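Side-chain contacts in envelope protein (White spot syndrome virus, PDB 7DDA), which probably binds heparin-like sulfated glycans at sulfate sites in its C-terminal domain, the part described here, on the envelope of the virion: residues 35-40 with 80-85; 96-101 with 159-164; 117-122 with 150-155. One frame throughout, in Å; residues are numbered along the deposited sequence.

Interaction 1: 35-40 with 80-85; sequences VIVKAD and FHIYKI
A beta-sandwich core, formed where two four-stranded antiparallel sheets face each other, holds this contact: Val35 and Val37 of strand 30-40 meet Ile82 of strand 80-89. The evidence that the strands belong to opposing sheets is geometric. Their nearest CA atoms stay far apart, 9.3 Å from Val35 CA to Phe80 CA and 8.4 Å from Val37 CA to Ile82 CA, which is too wide for neighbours in one sheet and right for two layers of side chains packed between facing sheets. The same pairing shows that the two segments run in a common sense. Each backbone is bonded within its own sheet; Val35 pairs with Phe165 and Val37 with Ile163, both on strand 160-170. Between these two segments the only close contacts are between side chains.

Alternation along strand 30-40 selects the participants. Val35 and Val37 point toward the other sheet, whereas Ile36 between them turns to the outer side, where it packs on Phe166 of the second subunit. Ile82 supplies the central piece from the other layer. Its CG1 lies anti to the carbonyl carbon (chi1 -54°) and chi2 is extended, which carries the terminal methyl CD1 across the interface to serve both valines. With Val35 the approach is tip to tip, CG1 meeting Ile82 CD1 at 3.6 Å. Val37 instead passes alongside, the two side chains running in opposite senses. Val49 of strand 46-52 touches both Val35 and Ile82, adding a further aliphatic wall to this buried cluster. All three residues that touch are buried, and the contacts between them are all apolar. Both branches of Ile82 reach Val37: Val37 CG2 lies 3.7 Å from Ile82 CD1 and 4.1 Å from Ile82 CG2.

Interaction 2: 96-101 with 159-164; sequences KKLLYG and AKLIIY
The Tyr100 ring is the flat group of this contact, and Ile163 and Leu161 both reach it obliquely. Ile163 CD1 sits 4.2 Å from the centroid of the Tyr100 ring and 29° off the ring normal, an off-centre CH-pi contact. The displacement is toward one side of the ring: Ile163 CD1 is 3.8 Å from Tyr100 CD2 and 4.0 Å from Tyr100 CE2. Leu161 CD2 adds a looser approach to the same side, 4.2 Å from Tyr100 CE2. At the polar end of the ring, the OH group is hydrogen-bonded to the backbone oxygen of Gly44, which anchors the tyrosine beyond its apolar contacts.

Leu161 joins two neighbours of the facing strand. Its CG stands anti to the backbone N (chi1 179°), and its CD2 methyl touches both Tyr100 and Leu98, lying 3.7 Å from Leu98 CD1. The Leu98 and Leu161 side chains run antiparallel to one another, so their methyls meet alongside rather than end on. All four residues are buried, and everything passing between the segments is apolar.

The strands themselves are well separated, with axes 11.0 Å apart at closest approach and their directions 37° from parallel, as expected of facing sheets in a beta-sandwich. Strand 95-104 lies between strands 80-89 and 145-153 in one layer, and strand 160-170 between strands 30-40 and 110-120 in the other. Phe150 of strand 145-153 packs against both Leu161 and Ile163, while Ala39 of strand 30-40 closes on Tyr100.

Interaction 3: 117-122 with 150-155; sequences AEIESD and FLIPKQ
Ile119 and Ile152 owe their meeting in this beta-sandwich to different torsions: Ile119 holds CG1 anti to the carbonyl carbon, whereas Ile152 places CG1 between N and the carbonyl carbon (chi1 71°). The latter swings Ile152 CG2 anti to its carbonyl carbon, and both Ile152 CG2 (4.1 Å) and Ile152 CD1 (4.2 Å) come near Ile119 CD1. A bend at chi2 (-70°) folds Gln155 back so that its amide meets another methyl of Ile119, CG2, the two side chains approaching from opposite directions.

Strands 110-120 and 145-153 belong to opposite layers; the CA atoms of Ala117 and Phe150 are 8.4 Å apart, and the link is made by side chains. Ala117 CB approaches the Phe150 ring obliquely, 3.7 Å from Phe150 CE1. Beyond the strand, in the loop that follows Pro153, Gln155 adds a polar partner. Its amide nitrogen donates to two backbone oxygens, those of Asn127 and Pro153, which would fix the rotation of the amide and turn OE1 toward Ile119 CG2 at 3.6 Å. In the second bond Gln155 NE2 lies 3.0 Å from Pro153 O, bent to 142° at the hydrogen, with the donor above the carbonyl plane.

All three contacts join the same two sheets of the sandwich, but at different places. Interactions 1 and 2 lie close to the centre of the chain, with every touching residue buried, and are wholly apolar apart from the remote phenol anchor in the second. Interaction 3 sits about 12 Å from that centre, at one end, where partly exposed residues and a hydrogen-bonded amide enter. The sheets themselves tie neighbours together: Ala39 O and Leu161 N probably hydrogen-bond between interactions 1 and 2, while Leu98 O with Phe150 N and Lys160 O with Glu120 N probably bond interactions 2 and 3. A salt bridge, Asp40 to Lys160, reinforces the first pair, whereas interactions 1 and 3 do not touch.

Interaction 1: 35-40 with 80-85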
loop_
_atom_site.group_PDB
_atom_site.type_symbol
_atom_site.label_atom_id
_atom_site.label_comp_id
_atom_site.label_asym_id
_atom_site.label_seq_id
_atom_site.Cartn_x
_atom_site.Cartn_y
_atom_site.Cartn_z
ATOM N N VAL A 35 -6.069 4.839 -8.253
ATOM C CA VAL A 35 -6.755 3.862 -9.086
ATOM C C VAL A 35 -6.110 2.499 -8.843
ATOM O O VAL A 35 -4.891 2.341 -9.009
ATOM C CB VAL A 35 -6.717 4.265 -10.575
ATOM C CG1 VAL A 35 -7.571 3.331 -11.419
ATOM C CG2 VAL A 35 -7.193 5.701 -10.737
ATOM N N ILE A 36 -6.924 1.525 -8.441
ATOM C CA ILE A 36 -6.469 0.179 -8.100
ATOM C C ILE A 36 -6.872 -0.750 -9.235
ATOM O O ILE A 36 -8.063 -0.916 -9.523
ATOM C CB ILE A 36 -7.054 -0.293 -6.759
ATOM C CG1 ILE A 36 -6.777 0.731 -5.655
ATOM C CG2 ILE A 36 -6.481 -1.646 -6.350
ATOM C CD1 ILE A 36 -7.371 0.334 -4.294
ATOM N N VAL A 37 -5.884 -1.335 -9.899
ATOM C CA VAL A 37 -6.107 -2.169 -11.072
ATOM C C VAL A 37 -5.777 -3.604 -10.695
ATOM O O VAL A 37 -4.685 -3.877 -10.171
ATOM C CB VAL A 37 -5.251 -1.717 -12.269
ATOM C CG1 VAL A 37 -5.355 -2.731 -13.420
ATOM C CG2 VAL A 37 -5.639 -0.314 -12.714
ATOM N N LYS A 38 -6.722 -4.512 -10.962
ATOM C CA LYS A 38 -6.521 -5.947 -10.828
ATOM C C LYS A 38 -6.293 -6.560 -12.210
ATOM O O LYS A 38 -7.150 -6.440 -13.097
ATOM C CB LYS A 38 -7.719 -6.599 -10.139
ATOM C CG LYS A 38 -7.623 -8.118 -10.118
ATOM C CD LYS A 38 -8.415 -8.731 -8.975
ATOM C CE LYS A 38 -9.836 -9.030 -9.363
ATOM N NZ LYS A 38 -9.903 -10.306 -10.110
ATOM N N ALA A 39 -5.151 -7.226 -12.387
ATOM C CA ALA A 39 -4.800 -7.862 -13.649
ATOM C C ALA A 39 -4.409 -9.317 -13.413
ATOM O O ALA A 39 -3.941 -9.685 -12.335
ATOM C CB ALA A 39 -3.651 -7.128 -14.343
ATOM N N ASP A 40 -4.574 -10.143 -14.439
ATOM C CA ASP A 40 -4.323 -11.570 -14.290
ATOM C C ASP A 40 -2.841 -11.896 -14.481
ATOM O O ASP A 40 -2.216 -11.430 -15.436
ATOM C CB ASP A 40 -5.163 -12.354 -15.287
ATOM C CG ASP A 40 -5.037 -13.831 -15.084
ATOM O OD1 ASP A 40 -5.750 -14.365 -14.207
ATOM O OD2 ASP A 40 -4.186 -14.442 -15.775
ATOM N N PHE A 80 -8.813 8.834 -17.028
ATOM C CA PHE A 80 -7.637 8.028 -17.298
ATOM C C PHE A 80 -8.065 6.791 -18.057
ATOM O O PHE A 80 -9.211 6.351 -17.956
ATOM C CB PHE A 80 -6.923 7.642 -16.004
ATOM C CG PHE A 80 -6.588 8.813 -15.155
ATOM C CD1 PHE A 80 -5.603 9.715 -15.555
ATOM C CD2 PHE A 80 -7.297 9.065 -13.984
ATOM C CE1 PHE A 80 -5.298 10.834 -14.777
ATOM C CE2 PHE A 80 -7.006 10.175 -13.202
ATOM C CZ PHE A 80 -6.004 11.063 -13.599
ATOM N N HIS A 81 -7.140 6.252 -18.842
ATOM C CA HIS A 81 -7.343 4.981 -19.519
ATOM C C HIS A 81 -6.141 4.093 -19.217
ATOM O O HIS A 81 -4.997 4.500 -19.435
ATOM C CB HIS A 81 -7.534 5.179 -21.040
ATOM C CG HIS A 81 -7.796 3.905 -21.790
ATOM N ND1 HIS A 81 -7.434 3.728 -23.110
ATOM C CD2 HIS A 81 -8.370 2.742 -21.399
ATOM C CE1 HIS A 81 -7.778 2.512 -23.500
ATOM N NE2 HIS A 81 -8.347 1.893 -22.479
ATOM N N ILE A 82 -6.398 2.895 -18.701
ATOM C CA ILE A 82 -5.352 1.958 -18.300
ATOM C C ILE A 82 -5.532 0.674 -19.097
ATOM O O ILE A 82 -6.648 0.151 -19.202
ATOM C CB ILE A 82 -5.391 1.678 -16.785
ATOM C CG1 ILE A 82 -5.330 2.997 -16.009
ATOM C CG2 ILE A 82 -4.249 0.744 -16.380
ATOM C CD1 ILE A 82 -5.904 2.908 -14.600
ATOM N N TYR A 83 -4.441 0.167 -19.655
ATOM C CA TYR A 83 -4.553 -0.908 -20.630
ATOM C C TYR A 83 -3.299 -1.758 -20.568
ATOM O O TYR A 83 -2.205 -1.268 -20.257
ATOM C CB TYR A 83 -4.748 -0.372 -22.067
ATOM C CG TYR A 83 -3.918 0.864 -22.332
ATOM C CD1 TYR A 83 -2.628 0.758 -22.813
ATOM C CD2 TYR A 83 -4.414 2.136 -22.042
ATOM C CE1 TYR A 83 -1.857 1.883 -23.034
ATOM C CE2 TYR A 83 -3.647 3.268 -22.248
ATOM C CZ TYR A 83 -2.373 3.131 -22.745
ATOM O OH TYR A 83 -1.598 4.240 -22.961
ATOM N N LYS A 84 -3.486 -3.041 -20.851
ATOM C CA LYS A 84 -2.371 -3.946 -21.059
ATOM C C LYS A 84 -1.649 -3.594 -22.352
ATOM O O LYS A 84 -2.268 -3.484 -23.412
ATOM C CB LYS A 84 -2.889 -5.380 -21.099
ATOM C CG LYS A 84 -1.869 -6.430 -21.473
ATOM C CD LYS A 84 -2.552 -7.785 -21.545
ATOM C CE LYS A 84 -1.840 -8.718 -22.489
ATOM N NZ LYS A 84 -2.603 -9.997 -22.638
ATOM N N ILE A 85 -0.345 -3.377 -22.264
ATOM C CA ILE A 85 0.451 -3.231 -23.472
ATOM C C ILE A 85 1.011 -4.575 -23.919
ATOM O O ILE A 85 1.009 -4.886 -25.112
ATOM C CB ILE A 85 1.570 -2.200 -23.240
ATOM C CG1 ILE A 85 0.988 -0.788 -23.114
ATOM C CG2 ILE A 85 2.616 -2.255 -24.352
ATOM C CD1 ILE A 85 2.011 0.217 -22.660
#

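Interaction 2: 96-101 with 159-164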
loop_
_atom_site.group_PDB
_atom_site.type_symbol
_atom_site.label_atom_id
_atom_site.label_comp_id
_atom_site.label_asym_id
_atom_site.label_seq_id
_atom_site.Cartn_x
_atom_site.Cartn_y
_atom_site.Cartn_z
ATOM N N LYS A 96 7.671 -13.677 -15.757
ATOM C CA LYS A 96 6.626 -13.098 -16.568
ATOM C C LYS A 96 6.901 -11.604 -16.599
ATOM O O LYS A 96 7.236 -11.020 -15.561
ATOM C CB LYS A 96 5.282 -13.384 -15.912
ATOM C CG LYS A 96 4.093 -13.184 -16.759
ATOM C CD LYS A 96 3.659 -14.522 -17.281
ATOM C CE LYS A 96 2.463 -14.357 -18.143
ATOM N NZ LYS A 96 2.456 -15.289 -19.290
ATOM N N LYS A 97 6.797 -10.985 -17.770
ATOM C CA LYS A 97 6.952 -9.535 -17.880
ATOM C C LYS A 97 5.614 -8.928 -18.288
ATOM O O LYS A 97 5.095 -9.237 -19.366
ATOM C CB LYS A 97 8.049 -9.170 -18.871
ATOM C CG LYS A 97 8.175 -7.698 -19.115
ATOM C CD LYS A 97 8.587 -6.939 -17.874
ATOM C CE LYS A 97 8.517 -5.421 -18.112
ATOM N NZ LYS A 97 9.116 -4.979 -19.416
ATOM N N LEU A 98 5.048 -8.092 -17.414
ATOM C CA LEU A 98 3.717 -7.526 -17.599
ATOM C C LEU A 98 3.851 -6.018 -17.728
ATOM O O LEU A 98 4.364 -5.358 -16.819
ATOM C CB LEU A 98 2.794 -7.874 -16.429
ATOM C CG LEU A 98 2.583 -9.370 -16.196
ATOM C CD1 LEU A 98 1.624 -9.601 -15.036
ATOM C CD2 LEU A 98 2.079 -10.051 -17.465
ATOM N N LEU A 99 3.377 -5.468 -18.837
ATOM C CA LEU A 99 3.597 -4.057 -19.112
ATOM C C LEU A 99 2.263 -3.371 -19.349
ATOM O O LEU A 99 1.462 -3.830 -20.166
ATOM C CB LEU A 99 4.537 -3.879 -20.310
ATOM C CG LEU A 99 4.743 -2.466 -20.835
ATOM C CD1 LEU A 99 5.334 -1.582 -19.757
ATOM C CD2 LEU A 99 5.666 -2.508 -22.051
ATOM N N TYR A 100 2.038 -2.264 -18.645
ATOM C CA TYR A 100 0.792 -1.518 -18.718
ATOM C C TYR A 100 1.060 -0.070 -19.089
ATOM O O TYR A 100 2.153 0.455 -18.856
ATOM C CB TYR A 100 0.036 -1.610 -17.384
ATOM C CG TYR A 100 -0.346 -3.037 -17.137
ATOM C CD1 TYR A 100 -1.533 -3.558 -17.644
ATOM C CD2 TYR A 100 0.527 -3.897 -16.476
ATOM C CE1 TYR A 100 -1.862 -4.889 -17.457
ATOM C CE2 TYR A 100 0.205 -5.232 -16.291
ATOM C CZ TYR A 100 -0.983 -5.722 -16.785
ATOM O OH TYR A 100 -1.281 -7.052 -16.584
ATOM N N GLY A 101 0.054 0.560 -19.683
ATOM C CA GLY A 101 0.086 1.986 -19.966
ATOM C C GLY A 101 -1.069 2.694 -19.284
ATOM O O GLY A 101 -2.178 2.163 -19.214
ATOM N N ALA A 159 -3.629 -16.421 -9.704
ATOM C CA ALA A 159 -2.995 -15.319 -8.998
ATOM C C ALA A 159 -3.135 -14.020 -9.789
ATOM O O ALA A 159 -3.124 -14.013 -11.024
ATOM C CB ALA A 159 -1.521 -15.639 -8.745
ATOM N N LYS A 160 -3.256 -12.907 -9.064
ATOM C CA LYS A 160 -3.507 -11.605 -9.667
ATOM C C LYS A 160 -2.402 -10.611 -9.334
ATOM O O LYS A 160 -1.740 -10.699 -8.291
ATOM C CB LYS A 160 -4.854 -11.018 -9.213
ATOM C CG LYS A 160 -6.080 -11.907 -9.483
ATOM C CD LYS A 160 -6.206 -12.246 -10.959
ATOM C CE LYS A 160 -7.471 -13.034 -11.265
ATOM N NZ LYS A 160 -7.609 -13.249 -12.726
ATOM N N LEU A 161 -2.218 -9.656 -10.237
ATOM C CA LEU A 161 -1.370 -8.492 -10.008
ATOM C C LEU A 161 -2.274 -7.310 -9.685
ATOM O O LEU A 161 -3.170 -6.979 -10.467
ATOM C CB LEU A 161 -0.497 -8.207 -11.234
ATOM C CG LEU A 161 0.462 -7.014 -11.209
ATOM C CD1 LEU A 161 1.500 -7.140 -10.097
ATOM C CD2 LEU A 161 1.150 -6.881 -12.557
ATOM N N ILE A 162 -2.073 -6.705 -8.517
ATOM C CA ILE A 162 -2.819 -5.519 -8.115
ATOM C C ILE A 162 -1.866 -4.335 -8.205
ATOM O O ILE A 162 -0.833 -4.306 -7.521
ATOM C CB ILE A 162 -3.411 -5.659 -6.705
ATOM C CG1 ILE A 162 -4.104 -7.018 -6.535
ATOM C CG2 ILE A 162 -4.399 -4.565 -6.446
ATOM C CD1 ILE A 162 -5.301 -7.244 -7.458
ATOM N N ILE A 163 -2.191 -3.375 -9.071
ATOM C CA ILE A 163 -1.366 -2.193 -9.289
ATOM C C ILE A 163 -2.111 -0.975 -8.763
ATOM O O ILE A 163 -3.296 -0.777 -9.070
ATOM C CB ILE A 163 -1.014 -1.998 -10.772
ATOM C CG1 ILE A 163 -0.545 -3.295 -11.413
ATOM C CG2 ILE A 163 0.028 -0.921 -10.925
ATOM C CD1 ILE A 163 -0.540 -3.201 -12.944
ATOM N N TYR A 164 -1.415 -0.156 -7.984
ATOM C CA TYR A 164 -1.984 1.059 -7.420
ATOM C C TYR A 164 -1.330 2.244 -8.119
ATOM O O TYR A 164 -0.103 2.372 -8.120
ATOM C CB TYR A 164 -1.779 1.121 -5.900
ATOM C CG TYR A 164 -2.358 -0.064 -5.126
ATOM C CD1 TYR A 164 -1.777 -1.328 -5.203
ATOM C CD2 TYR A 164 -3.476 0.085 -4.317
ATOM C CE1 TYR A 164 -2.302 -2.408 -4.505
ATOM C CE2 TYR A 164 -4.006 -0.993 -3.610
ATOM C CZ TYR A 164 -3.417 -2.236 -3.707
ATOM O OH TYR A 164 -3.934 -3.326 -3.010
#

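Interaction 3: 117-122 with 150-155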
loop_
_atom_site.group_PDB
_atom_site.type_symbol
_atom_site.label_atom_id
_atom_site.label_comp_id
_atom_site.label_asym_id
_atom_site.label_seq_id
_atom_site.Cartn_x
_atom_site.Cartn_y
_atom_site.Cartn_z
ATOM N N ALA A 117 2.689 -2.147 -6.503
ATOM C CA ALA A 117 2.093 -3.368 -7.029
ATOM C C ALA A 117 2.384 -4.539 -6.097
ATOM O O ALA A 117 3.424 -4.579 -5.434
ATOM C CB ALA A 117 2.605 -3.677 -8.437
ATOM N N GLU A 118 1.454 -5.491 -6.056
ATOM C CA GLU A 118 1.557 -6.645 -5.171
ATOM C C GLU A 118 0.776 -7.816 -5.758
ATOM O O GLU A 118 -0.244 -7.631 -6.426
ATOM C CB GLU A 118 1.105 -6.276 -3.740
ATOM C CG GLU A 118 -0.301 -5.620 -3.559
ATOM C CD GLU A 118 -1.460 -6.550 -3.237
ATOM O OE1 GLU A 118 -1.211 -7.688 -2.830
ATOM O OE2 GLU A 118 -2.627 -6.091 -3.279
ATOM N N ILE A 119 1.312 -9.020 -5.560
ATOM C CA ILE A 119 0.666 -10.243 -6.020
ATOM C C ILE A 119 -0.423 -10.645 -5.030
ATOM O O ILE A 119 -0.188 -10.731 -3.822
ATOM C CB ILE A 119 1.698 -11.366 -6.192
ATOM C CG1 ILE A 119 2.826 -10.921 -7.117
ATOM C CG2 ILE A 119 1.027 -12.647 -6.706
ATOM C CD1 ILE A 119 2.507 -11.077 -8.560
ATOM N N GLU A 120 -1.615 -10.893 -5.536
ATOM C CA GLU A 120 -2.739 -11.342 -4.732
ATOM C C GLU A 120 -3.010 -12.794 -5.074
ATOM O O GLU A 120 -3.350 -13.120 -6.212
ATOM C CB GLU A 120 -3.975 -10.491 -4.986
ATOM C CG GLU A 120 -5.023 -10.635 -3.952
ATOM C CD GLU A 120 -6.257 -9.874 -4.323
ATOM O OE1 GLU A 120 -6.375 -8.703 -3.907
ATOM O OE2 GLU A 120 -7.095 -10.447 -5.057
ATOM N N SER A 121 -2.882 -13.648 -4.082
ATOM C CA SER A 121 -2.769 -15.079 -4.267
ATOM C C SER A 121 -3.409 -15.761 -3.072
ATOM O O SER A 121 -3.411 -15.224 -1.958
ATOM C CB SER A 121 -1.303 -15.492 -4.398
ATOM O OG SER A 121 -1.169 -16.895 -4.301
ATOM N N ASP A 122 -3.951 -16.946 -3.310
ATOM C CA ASP A 122 -4.538 -17.693 -2.214
ATOM C C ASP A 122 -3.527 -18.603 -1.528
ATOM O O ASP A 122 -3.830 -19.166 -0.475
ATOM C CB ASP A 122 -5.769 -18.451 -2.724
ATOM C CG ASP A 122 -5.427 -19.640 -3.545
ATOM O OD1 ASP A 122 -4.264 -19.771 -3.961
ATOM O OD2 ASP A 122 -6.345 -20.427 -3.839
ATOM N N PHE A 150 6.313 -4.658 -14.999
ATOM C CA PHE A 150 6.563 -5.462 -13.818
ATOM C C PHE A 150 7.149 -6.802 -14.227
ATOM O O PHE A 150 6.647 -7.445 -15.154
ATOM C CB PHE A 150 5.275 -5.621 -13.028
ATOM C CG PHE A 150 4.641 -4.307 -12.683
ATOM C CD1 PHE A 150 5.082 -3.577 -11.584
ATOM C CD2 PHE A 150 3.650 -3.766 -13.490
ATOM C CE1 PHE A 150 4.518 -2.354 -11.271
ATOM C CE2 PHE A 150 3.076 -2.534 -13.187
ATOM C CZ PHE A 150 3.507 -1.831 -12.075
ATOM N N LEU A 151 8.234 -7.196 -13.569
ATOM C CA LEU A 151 8.783 -8.540 -13.702
ATOM C C LEU A 151 8.263 -9.358 -12.533
ATOM O O LEU A 151 8.536 -9.024 -11.375
ATOM C CB LEU A 151 10.309 -8.518 -13.679
ATOM C CG LEU A 151 11.065 -9.833 -13.893
ATOM C CD1 LEU A 151 10.709 -10.547 -15.203
ATOM C CD2 LEU A 151 12.557 -9.577 -13.786
ATOM N N ILE A 152 7.490 -10.395 -12.813
ATOM C CA ILE A 152 6.985 -11.200 -11.700
ATOM C C ILE A 152 7.465 -12.643 -11.838
ATOM O O ILE A 152 7.717 -13.113 -12.960
ATOM C CB ILE A 152 5.446 -11.139 -11.582
ATOM C CG1 ILE A 152 4.777 -11.895 -12.722
ATOM C CG2 ILE A 152 4.949 -9.703 -11.515
ATOM C CD1 ILE A 152 3.300 -12.127 -12.501
ATOM N N PRO A 153 7.642 -13.367 -10.733
ATOM C CA PRO A 153 7.836 -14.814 -10.833
ATOM C C PRO A 153 6.558 -15.466 -11.320
ATOM O O PRO A 153 5.457 -14.963 -11.074
ATOM C CB PRO A 153 8.159 -15.237 -9.394
ATOM C CG PRO A 153 8.412 -13.963 -8.641
ATOM C CD PRO A 153 7.621 -12.909 -9.338
ATOM N N LYS A 154 6.715 -16.577 -12.043
ATOM C CA LYS A 154 5.576 -17.423 -12.381
ATOM C C LYS A 154 4.763 -17.727 -11.134
ATOM O O LYS A 154 5.314 -18.099 -10.098
ATOM C CB LYS A 154 6.062 -18.722 -13.020
ATOM C CG LYS A 154 4.965 -19.690 -13.437
ATOM C CD LYS A 154 5.590 -21.045 -13.813
ATOM C CE LYS A 154 6.666 -21.466 -12.790
ATOM N NZ LYS A 154 7.711 -22.434 -13.279
ATOM N N GLN A 155 3.455 -17.567 -11.239
ATOM C CA GLN A 155 2.554 -17.755 -10.119
ATOM C C GLN A 155 1.657 -18.974 -10.302
ATOM O O GLN A 155 1.459 -19.458 -11.422
ATOM C CB GLN A 155 1.687 -16.502 -9.927
ATOM C CG GLN A 155 2.514 -15.267 -9.697
ATOM C CD GLN A 155 3.184 -15.306 -8.358
ATOM O OE1 GLN A 155 2.616 -15.796 -7.378
ATOM N NE2 GLN A 155 4.421 -14.831 -8.308
#